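Side-chain contact in CSOR (Streptomyces lividans, PDB 4ADZ), which probably represses transcription of copper-responsive genes, binding operator DNA until copper is sensed, and is captured here in its copper-free form: residues A[63-66]-A[67-71]. Numbering follows the deposited sequence.
Sequences GQIR and GLQRM. With SO4 (sulfate ion), chain D; SO4 (sulfate ion), chain F.
Arg66 and Arg70, one turn apart on helix 48-73, close on O1 of the chain D sulfate, an ion probably from the crystallisation liquor: Arg66 NE reaches it at 2.8 Å in a nearly straight bond (172°), Arg70 NH1 at 2.9 Å. Both chains bend at their third torsion (chi3 -55° in Arg66, -64° in Arg70), which brings these two nitrogens onto O1; Arg66 NH1 faces the chain F sulfate. The Arg70 group lies with one face over Arg66 O and Gly67 CA, both toward its rim, while its NH2 gives an in-plane hydrogen bond to a water; that water donates to Gly63 O (2.7 Å) and to O1, which thus accepts three bonds. Gly63 CA sits 3.5 Å above the Arg66 guanidinium plane, toward its rim. Three residues on from Arg66, Gln69 runs extended beyond CG, laying CG 3.3 Å from Ile65 O and OE1 3.4 Å from Arg66 CA. Shortening this side chain to an alanine would probably lose that cover, although the backbone bond from Gln69 N to Ile65 O would remain. Ile65 CD1 meets Leu68 CD1 at 4.0 Å. Leu68 packs on Ile81 and Gln84 of antiparallel helix 78-114; Leu68 and Gln69 meet Leu58, and Ile65 Glu62, of the second subunit.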
# COMPACT_ATOMS: atom_id res chain seq x y z
N GLY A 63 20.53 -1.67 8.74
CA GLY A 63 20.82 -0.56 9.66
C GLY A 63 19.57 0.00 10.33
O GLY A 63 19.49 0.19 11.56
N GLN A 64 18.55 0.21 9.52
CA GLN A 64 17.23 0.69 10.00
C GLN A 64 16.57 -0.31 10.91
O GLN A 64 16.00 0.06 11.91
CB GLN A 64 16.35 1.06 8.80
CG GLN A 64 16.83 2.26 7.97
CD GLN A 64 15.92 2.43 6.76
OE1 GLN A 64 15.77 1.51 5.99
NE2 GLN A 64 15.24 3.57 6.64
N ILE A 65 16.64 -1.61 10.59
CA ILE A 65 16.02 -2.59 11.38
C ILE A 65 16.77 -2.72 12.73
O ILE A 65 16.14 -2.93 13.79
CB ILE A 65 15.93 -3.97 10.71
CG1 ILE A 65 15.33 -3.89 9.31
CG2 ILE A 65 15.16 -4.94 11.59
CD1 ILE A 65 13.94 -3.24 9.21
N ARG A 66 18.10 -2.65 12.72
CA ARG A 66 18.84 -2.63 13.96
C ARG A 66 18.41 -1.45 14.82
O ARG A 66 18.30 -1.59 16.04
CB ARG A 66 20.36 -2.60 13.71
CG ARG A 66 20.84 -3.96 13.17
CD ARG A 66 22.37 -4.10 13.21
NE ARG A 66 22.99 -3.02 12.51
CZ ARG A 66 23.34 -3.01 11.22
NH1 ARG A 66 23.22 -4.05 10.47
NH2 ARG A 66 23.84 -1.94 10.71
N GLY A 67 18.24 -0.30 14.19
CA GLY A 67 17.65 0.88 14.81
C GLY A 67 16.30 0.66 15.45
O GLY A 67 16.07 1.06 16.62
N LEU A 68 15.41 -0.02 14.75
CA LEU A 68 14.14 -0.40 15.33
C LEU A 68 14.30 -1.26 16.59
O LEU A 68 13.56 -1.11 17.58
CB LEU A 68 13.28 -1.18 14.32
CG LEU A 68 12.69 -0.32 13.21
CD1 LEU A 68 12.11 -1.26 12.13
CD2 LEU A 68 11.68 0.67 13.81
N GLN A 69 15.23 -2.23 16.56
CA GLN A 69 15.42 -3.08 17.75
C GLN A 69 15.88 -2.26 18.95
O GLN A 69 15.39 -2.49 20.05
CB GLN A 69 16.46 -4.18 17.45
CG GLN A 69 15.95 -5.08 16.32
CD GLN A 69 16.99 -6.08 15.78
OE1 GLN A 69 17.91 -5.68 15.05
NE2 GLN A 69 16.84 -7.36 16.11
N ARG A 70 16.81 -1.35 18.72
CA ARG A 70 17.32 -0.45 19.78
C ARG A 70 16.19 0.43 20.29
O ARG A 70 16.09 0.68 21.50
CB ARG A 70 18.45 0.42 19.31
CG ARG A 70 19.74 -0.39 19.10
CD ARG A 70 20.93 0.53 18.96
NE ARG A 70 20.87 1.39 17.79
CZ ARG A 70 21.24 1.04 16.56
NH1 ARG A 70 21.76 -0.17 16.28
NH2 ARG A 70 21.18 1.96 15.62
N MET A 71 15.32 0.90 19.41
CA MET A 71 14.19 1.75 19.89
C MET A 71 13.26 0.98 20.77
O MET A 71 12.78 1.49 21.80
CB MET A 71 13.42 2.34 18.70
CG MET A 71 14.17 3.37 17.94
SD MET A 71 13.42 3.74 16.30
CE MET A 71 12.44 5.15 16.70
S SO4 D . 24.68 -0.04 14.13
O1 SO4 D . 23.31 -0.58 13.87
O2 SO4 D . 25.04 -0.77 15.37
O3 SO4 D . 24.66 1.43 14.38
O4 SO4 D . 25.49 -0.25 12.95
S SO4 F . 23.45 -7.43 11.67
O1 SO4 F . 22.76 -6.25 11.16
O2 SO4 F . 22.62 -7.99 12.77
O3 SO4 F . 24.81 -7.15 12.18
O4 SO4 F . 23.59 -8.41 10.56
O HOH W 1 21.54 1.25 13.01